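Local coordinates for protein putative alpha/beta hydrolase (Desulfitobacterium hafniense, PDB 4RPC) that is probably a hydrolase of the alpha/beta hydrolase fold, though its substrate is not established, at residues V89-V103 / I111-Y123. Sequence-based numbering, arbitrary orientation.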
ATOM      1  N   VAL A  89       2.267 -10.820 -12.863  1.00 31.42           N
ATOM      2  CA  VAL A  89       1.219 -10.793 -11.885  1.00 30.21           C
ATOM      3  C   VAL A  89      -0.020 -10.131 -12.444  1.00 28.57           C
ATOM      4  O   VAL A  89       0.052  -9.128 -13.197  1.00 28.22           O
ATOM      5  CB  VAL A  89       1.676 -10.141 -10.548  1.00 29.90           C
ATOM      6  CG1 VAL A  89       3.015 -10.726 -10.120  1.00 31.67           C
ATOM      7  CG2 VAL A  89       1.772  -8.664 -10.650  1.00 29.38           C
ATOM      8  N   GLN A  90      -1.169 -10.654 -12.066  1.00 26.54           N
ATOM      9  CA  GLN A  90      -2.392 -10.160 -12.690  1.00 27.05           C
ATOM     10  C   GLN A  90      -2.789  -8.884 -12.035  1.00 24.86           C
ATOM     11  O   GLN A  90      -3.342  -8.009 -12.699  1.00 24.08           O
ATOM     12  CB  GLN A  90      -3.549 -11.152 -12.598  1.00 31.27           C
ATOM     13  CG  GLN A  90      -3.429 -12.444 -13.389  1.00 31.92           C
ATOM     14  CD  GLN A  90      -3.092 -12.230 -14.814  1.00 35.52           C
ATOM     15  OE1 GLN A  90      -3.726 -11.442 -15.516  1.00 38.54           O
ATOM     16  NE2 GLN A  90      -2.045 -12.898 -15.256  1.00 40.19           N
ATOM     17  N   ALA A  91      -2.506  -8.764 -10.719  1.00 22.57           N
ATOM     18  CA  ALA A  91      -2.802  -7.531  -9.966  1.00 20.25           C
ATOM     19  C   ALA A  91      -1.905  -7.345  -8.740  1.00 19.36           C
ATOM     20  O   ALA A  91      -1.667  -8.289  -8.005  1.00 18.35           O
ATOM     21  CB  ALA A  91      -4.248  -7.552  -9.500  1.00 21.10           C
ATOM     22  N   ILE A  92      -1.496  -6.115  -8.502  1.00 18.16           N
ATOM     23  CA  ILE A  92      -0.943  -5.676  -7.246  1.00 18.35           C
ATOM     24  C   ILE A  92      -1.900  -4.688  -6.569  1.00 19.12           C
ATOM     25  O   ILE A  92      -2.302  -3.676  -7.183  1.00 20.08           O
ATOM     26  CB  ILE A  92       0.399  -4.967  -7.441  1.00 18.17           C
ATOM     27  CG1 ILE A  92       1.295  -5.752  -8.407  1.00 18.85           C
ATOM     28  CG2 ILE A  92       1.122  -4.850  -6.108  1.00 17.98           C
ATOM     29  CD1 ILE A  92       2.641  -5.078  -8.537  1.00 19.52           C
ATOM     30  N   TYR A  93      -2.313  -5.015  -5.347  1.00 17.68           N
ATOM     31  CA  TYR A  93      -3.010  -4.085  -4.525  1.00 18.59           C
ATOM     32  C   TYR A  93      -1.972  -3.561  -3.548  1.00 17.71           C
ATOM     33  O   TYR A  93      -1.211  -4.323  -2.971  1.00 17.50           O
ATOM     34  CB  TYR A  93      -4.199  -4.736  -3.815  1.00 19.86           C
ATOM     35  CG  TYR A  93      -4.769  -3.850  -2.753  1.00 20.83           C
ATOM     36  CD1 TYR A  93      -5.753  -2.931  -3.034  1.00 21.79           C
ATOM     37  CD2 TYR A  93      -4.247  -3.880  -1.459  1.00 21.29           C
ATOM     38  CE1 TYR A  93      -6.252  -2.100  -2.054  1.00 22.07           C
ATOM     39  CE2 TYR A  93      -4.742  -3.052  -0.483  1.00 21.70           C
ATOM     40  CZ  TYR A  93      -5.741  -2.152  -0.791  1.00 22.13           C
ATOM     41  OH  TYR A  93      -6.215  -1.360   0.233  1.00 23.25           O
ATOM     42  N   GLY A  94      -1.876  -2.258  -3.416  1.00 17.17           N
ATOM     43  CA  GLY A  94      -0.990  -1.711  -2.445  1.00 17.31           C
ATOM     44  C   GLY A  94      -1.659  -0.609  -1.710  1.00 18.28           C
ATOM     45  O   GLY A  94      -2.347   0.236  -2.311  1.00 18.45           O
ATOM     46  N   VAL A  95      -1.502  -0.632  -0.393  1.00 19.21           N
ATOM     47  CA  VAL A  95      -2.102   0.389   0.429  1.00 19.82           C
ATOM     48  C   VAL A  95      -1.003   1.259   0.967  1.00 19.53           C
ATOM     49  O   VAL A  95      -0.013   0.773   1.511  1.00 17.39           O
ATOM     50  CB  VAL A  95      -2.999  -0.188   1.562  1.00 20.14           C
ATOM     51  CG1 VAL A  95      -2.199  -1.052   2.515  1.00 19.38           C
ATOM     52  CG2 VAL A  95      -3.675   0.958   2.336  1.00 20.34           C
ATOM     53  N   SER A  96      -1.183   2.559   0.772  1.00 21.21           N
ATOM     54  CA  SER A  96      -0.298   3.590   1.281  1.00 23.86           C
ATOM     55  C   SER A  96       1.095   3.434   0.694  1.00 22.14           C
ATOM     56  O   SER A  96       1.246   3.403  -0.530  1.00 22.43           O
ATOM     57  CB  SER A  96      -0.321   3.541   2.830  1.00 27.75           C
ATOM     58  OG  SER A  96      -0.022   4.831   3.370  1.00 34.09           O
ATOM     59  N   LEU A  97       2.123   3.343   1.525  1.00 20.96           N
ATOM     60  CA  LEU A  97       3.445   3.056   0.989  1.00 19.99           C
ATOM     61  C   LEU A  97       3.438   1.868   0.035  1.00 18.49           C
ATOM     62  O   LEU A  97       4.202   1.841  -0.918  1.00 16.59           O
ATOM     63  CB  LEU A  97       4.374   2.703   2.106  1.00 19.96           C
ATOM     64  CG  LEU A  97       5.791   2.311   1.735  1.00 19.80           C
ATOM     65  CD1 LEU A  97       6.464   3.369   0.898  1.00 20.60           C
ATOM     66  CD2 LEU A  97       6.547   2.063   3.055  1.00 20.21           C
ATOM     67  N   GLY A  98       2.581   0.897   0.308  1.00 16.33           N
ATOM     68  CA  GLY A  98       2.546  -0.277  -0.490  1.00 15.69           C
ATOM     69  C   GLY A  98       2.120   0.061  -1.914  1.00 16.06           C
ATOM     70  O   GLY A  98       2.473  -0.666  -2.818  1.00 14.76           O
ATOM     71  N   ALA A  99       1.382   1.165  -2.110  1.00 16.55           N
ATOM     72  CA  ALA A  99       0.990   1.564  -3.464  1.00 17.52           C
ATOM     73  C   ALA A  99       2.204   2.110  -4.217  1.00 17.62           C
ATOM     74  O   ALA A  99       2.273   2.044  -5.431  1.00 17.22           O
ATOM     75  CB  ALA A  99      -0.091   2.634  -3.416  1.00 18.42           C
ATOM     76  N   SER A 100       3.137   2.724  -3.483  1.00 17.62           N
ATOM     77  CA  SER A 100       4.338   3.262  -4.113  1.00 18.13           C
ATOM     78  C   SER A 100       5.222   2.119  -4.516  1.00 16.95           C
ATOM     79  O   SER A 100       5.787   2.155  -5.581  1.00 19.14           O
ATOM     80  CB  SER A 100       5.127   4.192  -3.171  1.00 18.38           C
ATOM     81  OG  SER A 100       4.346   5.271  -2.855  1.00 19.07           O
ATOM     82  N   VAL A 101       5.324   1.111  -3.685  1.00 16.27           N
ATOM     83  CA  VAL A 101       6.074  -0.110  -4.045  1.00 16.29           C
ATOM     84  C   VAL A 101       5.426  -0.795  -5.302  1.00 16.87           C
ATOM     85  O   VAL A 101       6.124  -1.260  -6.210  1.00 17.10           O
ATOM     86  CB  VAL A 101       6.138  -1.076  -2.891  1.00 16.12           C
ATOM     87  CG1 VAL A 101       6.821  -2.389  -3.312  1.00 16.02           C
ATOM     88  CG2 VAL A 101       6.873  -0.458  -1.717  1.00 16.66           C
ATOM     89  N   ALA A 102       4.105  -0.835  -5.355  1.00 16.75           N
ATOM     90  CA  ALA A 102       3.414  -1.442  -6.503  1.00 17.58           C
ATOM     91  C   ALA A 102       3.764  -0.686  -7.797  1.00 18.64           C
ATOM     92  O   ALA A 102       4.122  -1.293  -8.776  1.00 19.14           O
ATOM     93  CB  ALA A 102       1.921  -1.406  -6.288  1.00 18.39           C
ATOM     94  N   VAL A 103       3.688   0.655  -7.765  1.00 19.82           N
ATOM     95  CA  VAL A 103       3.960   1.454  -8.933  1.00 20.55           C
ATOM     96  C   VAL A 103       5.378   1.234  -9.368  1.00 20.17           C
ATOM     97  O   VAL A 103       5.668   1.012 -10.530  1.00 19.50           O
ATOM     98  CB  VAL A 103       3.683   2.945  -8.669  1.00 22.49           C
ATOM     99  CG1 VAL A 103       4.118   3.808  -9.848  1.00 25.22           C
ATOM    100  CG2 VAL A 103       2.212   3.151  -8.436  1.00 22.10           C
ATOM    101  N   ILE A 111       9.451  -7.775 -13.805  1.00 52.62           N
ATOM    102  CA  ILE A 111       8.225  -8.535 -13.767  1.00 49.37           C
ATOM    103  C   ILE A 111       7.036  -7.763 -14.354  1.00 43.17           C
ATOM    104  O   ILE A 111       6.851  -6.583 -14.060  1.00 40.88           O
ATOM    105  CB  ILE A 111       7.969  -8.895 -12.312  1.00 51.31           C
ATOM    106  CG1 ILE A 111       8.958 -10.002 -11.962  1.00 53.29           C
ATOM    107  CG2 ILE A 111       6.515  -9.286 -12.087  1.00 49.31           C
ATOM    108  CD1 ILE A 111       8.934 -10.355 -10.520  1.00 54.58           C
ATOM    109  N   LYS A 112       6.264  -8.445 -15.196  1.00 39.73           N
ATOM    110  CA  LYS A 112       5.145  -7.837 -15.892  1.00 38.79           C
ATOM    111  C   LYS A 112       3.916  -7.729 -15.002  1.00 33.51           C
ATOM    112  O   LYS A 112       3.517  -8.698 -14.340  1.00 31.42           O
ATOM    113  CB  LYS A 112       4.784  -8.618 -17.161  1.00 43.72           C
ATOM    114  CG  LYS A 112       3.352  -8.384 -17.681  1.00 45.19           C
ATOM    115  CD  LYS A 112       3.242  -8.444 -19.204  1.00 52.07           C
ATOM    116  CE  LYS A 112       3.790  -9.727 -19.810  1.00 54.38           C
ATOM    117  NZ  LYS A 112       4.099  -9.522 -21.262  1.00 59.70           N
ATOM    118  N   VAL A 113       3.309  -6.552 -15.026  1.00 29.29           N
ATOM    119  CA  VAL A 113       2.200  -6.227 -14.153  1.00 28.35           C
ATOM    120  C   VAL A 113       0.966  -5.819 -14.989  1.00 27.36           C
ATOM    121  O   VAL A 113       1.022  -4.824 -15.754  1.00 26.61           O
ATOM    122  CB  VAL A 113       2.583  -5.065 -13.239  1.00 28.44           C
ATOM    123  CG1 VAL A 113       1.407  -4.682 -12.350  1.00 28.49           C
ATOM    124  CG2 VAL A 113       3.796  -5.432 -12.366  1.00 30.81           C
HETATM  125  N   MSE A 114      -0.136  -6.530 -14.833  1.00 24.92           N
HETATM  126  CA  MSE A 114      -1.306  -6.237 -15.688  1.00 27.57           C
HETATM  127  C   MSE A 114      -2.154  -5.168 -15.081  1.00 25.27           C
HETATM  128  O   MSE A 114      -2.680  -4.357 -15.795  1.00 26.65           O
HETATM  129  CB  MSE A 114      -2.257  -7.384 -16.024  1.00 30.73           C
HETATM  130  CG  MSE A 114      -2.287  -7.612 -17.568  1.00 37.41           C
HETATM  131 SE   MSE A 114      -0.537  -8.275 -18.179  0.82 38.53          SE
HETATM  132  CE  MSE A 114      -0.635  -9.537 -16.693  1.00 39.18           C
ATOM    133  N   ASN A 115      -2.320  -5.159 -13.765  1.00 22.58           N
ATOM    134  CA  ASN A 115      -3.218  -4.223 -13.120  1.00 21.69           C
ATOM    135  C   ASN A 115      -2.614  -3.726 -11.833  1.00 20.53           C
ATOM    136  O   ASN A 115      -2.090  -4.529 -11.027  1.00 19.61           O
ATOM    137  CB  ASN A 115      -4.544  -4.905 -12.743  1.00 22.40           C
ATOM    138  CG  ASN A 115      -5.409  -5.298 -13.953  1.00 24.31           C
ATOM    139  OD1 ASN A 115      -6.253  -4.510 -14.407  1.00 26.18           O
ATOM    140  ND2 ASN A 115      -5.272  -6.533 -14.402  1.00 24.28           N
ATOM    141  N   LEU A 116      -2.764  -2.439 -11.566  1.00 21.38           N
ATOM    142  CA  LEU A 116      -2.330  -1.859 -10.306  1.00 19.57           C
ATOM    143  C   LEU A 116      -3.581  -1.386  -9.654  1.00 20.43           C
ATOM    144  O   LEU A 116      -4.390  -0.734 -10.321  1.00 21.19           O
ATOM    145  CB  LEU A 116      -1.406  -0.686 -10.518  1.00 20.19           C
ATOM    146  CG  LEU A 116      -0.015  -0.969 -10.983  1.00 20.61           C
ATOM    147  CD1 LEU A 116       0.662   0.348 -11.251  1.00 22.22           C
ATOM    148  CD2 LEU A 116       0.745  -1.737  -9.953  1.00 20.91           C
ATOM    149  N   LEU A 117      -3.781  -1.756  -8.375  1.00 19.52           N
ATOM    150  CA  LEU A 117      -4.852  -1.170  -7.576  1.00 20.59           C
ATOM    151  C   LEU A 117      -4.209  -0.377  -6.477  1.00 18.92           C
ATOM    152  O   LEU A 117      -3.550  -0.962  -5.578  1.00 18.08           O
ATOM    153  CB  LEU A 117      -5.716  -2.235  -6.946  1.00 22.40           C
ATOM    154  CG  LEU A 117      -6.770  -2.909  -7.807  1.00 24.78           C
ATOM    155  CD1 LEU A 117      -6.137  -3.756  -8.867  1.00 24.71           C
ATOM    156  CD2 LEU A 117      -7.771  -3.693  -6.962  1.00 26.92           C
ATOM    157  N   LEU A 118      -4.406   0.915  -6.509  1.00 18.47           N
ATOM    158  CA  LEU A 118      -3.660   1.781  -5.651  1.00 18.55           C
ATOM    159  C   LEU A 118      -4.577   2.446  -4.697  1.00 20.67           C
ATOM    160  O   LEU A 118      -5.456   3.201  -5.114  1.00 20.20           O
ATOM    161  CB  LEU A 118      -2.893   2.801  -6.494  1.00 18.45           C
ATOM    162  CG  LEU A 118      -2.045   2.215  -7.594  1.00 17.72           C
ATOM    163  CD1 LEU A 118      -1.456   3.305  -8.496  1.00 18.68           C
ATOM    164  CD2 LEU A 118      -0.925   1.348  -6.998  1.00 17.13           C
ATOM    165  N   ASP A 119      -4.391   2.154  -3.408  1.00 21.84           N
ATOM    166  CA  ASP A 119      -5.286   2.647  -2.374  1.00 25.47           C
ATOM    167  C   ASP A 119      -4.474   3.595  -1.507  1.00 26.54           C
ATOM    168  O   ASP A 119      -3.551   3.145  -0.847  1.00 26.14           O
ATOM    169  CB  ASP A 119      -5.830   1.413  -1.581  1.00 28.85           C
ATOM    170  CG  ASP A 119      -7.073   1.700  -0.656  1.00 33.88           C
ATOM    171  OD1 ASP A 119      -7.456   2.890  -0.421  1.00 38.51           O
ATOM    172  OD2 ASP A 119      -7.677   0.690  -0.132  1.00 33.85           O
ATOM    173  N   GLY A 120      -4.800   4.900  -1.497  1.00 27.28           N
ATOM    174  CA  GLY A 120      -4.140   5.878  -0.629  1.00 27.46           C
ATOM    175  C   GLY A 120      -2.653   6.097  -0.846  1.00 27.75           C
ATOM    176  O   GLY A 120      -1.882   6.347   0.102  1.00 27.75           O
ATOM    177  N   GLY A 121      -2.271   6.081  -2.104  1.00 26.82           N
ATOM    178  CA  GLY A 121      -0.921   6.345  -2.512  1.00 27.07           C
ATOM    179  C   GLY A 121      -0.624   7.812  -2.435  1.00 29.59           C
ATOM    180  O   GLY A 121      -1.530   8.647  -2.619  1.00 30.31           O
ATOM    181  N   GLN A 122       0.638   8.104  -2.141  1.00 29.72           N
ATOM    182  CA  GLN A 122       1.146   9.450  -1.938  1.00 33.22           C
ATOM    183  C   GLN A 122       2.482   9.411  -2.679  1.00 30.87           C
ATOM    184  O   GLN A 122       3.280   8.556  -2.401  1.00 27.39           O
ATOM    185  CB  GLN A 122       1.283   9.756  -0.404  1.00 39.08           C
ATOM    186  CG  GLN A 122       2.352   8.967   0.448  1.00 45.62           C
ATOM    187  CD  GLN A 122       1.948   7.543   1.066  1.00 49.59           C
ATOM    188  OE1 GLN A 122       2.836   6.659   1.272  1.00 42.62           O
ATOM    189  NE2 GLN A 122       0.624   7.331   1.376  1.00 49.53           N
ATOM    190  N   TYR A 123       2.689  10.255  -3.692  1.00 32.81           N
ATOM    191  CA  TYR A 123       3.859  10.085  -4.587  1.00 34.06           C
ATOM    192  C   TYR A 123       4.648  11.360  -4.859  1.00 37.78           C
ATOM    193  O   TYR A 123       5.453  11.418  -5.793  1.00 39.92           O
ATOM    194  CB  TYR A 123       3.444   9.491  -5.932  1.00 33.58           C
ATOM    195  CG  TYR A 123       2.438   8.377  -5.847  1.00 31.94           C
ATOM    196  CD1 TYR A 123       2.841   7.018  -5.714  1.00 30.35           C
ATOM    197  CD2 TYR A 123       1.088   8.656  -5.917  1.00 32.29           C
ATOM    198  CE1 TYR A 123       1.912   5.985  -5.644  1.00 27.46           C
ATOM    199  CE2 TYR A 123       0.160   7.624  -5.809  1.00 32.05           C
ATOM    200  CZ  TYR A 123       0.585   6.296  -5.684  1.00 29.05           C
ATOM    201  OH  TYR A 123      -0.381   5.319  -5.612  1.00 29.44           O
TER
HETATM  202  O   HOH W   1       2.181   5.594  -1.750  1.00 22.47           O
HETATM  203  O   HOH W   2       5.486   7.126  -1.558  1.00 38.22           O
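S96 and Q122 meet through a water gripped three ways: it gives its protons to S96 O (2.7 Å) and S100 OG and accepts from Q122 N. Q122 NE2 also reaches S96 OG, at 3.3 Å and nearly within its own amide plane, while H241 approaches that hydroxyl by a weak bond, consistent with a Ser-His-Glu triad. S96, at positive phi (62°) in the turn from strand to helix, is probably the nucleophile on a GxSxG elbow with G94 and G98; a side chain at G94 would strike G98 O. Strands 91-95 and 115-119 run parallel, bonded for instance from L117 N to I92 O (2.7 Å), and S96 N to D119 O (2.9 Å) continues the pairing into the turn. On one face Y93, its CG anti to the backbone N (chi1 169°), sends OH to D119 OD2 (2.5 Å), meeting it on its anti side, tilted out of the carboxylate plane, with ring and carboxylate turned 75° apart. A phenylalanine in place of Y93 would probably leave D119 OD2 without this partner and the carboxylate freer to turn. On the other face the L118 methyls meet V103 CG2 (3.7 Å from CD1) and A99 CB, and L116 CD2 lies on A102 CB (3.9 Å). Helix 97-108, the crossover of this beta-alpha-beta unit, packs on that face, L97 and V101 touching helix 70-83; helix 249-259 lies against Y93 and L117, and strands 23-27 and 204-210 flank the pair.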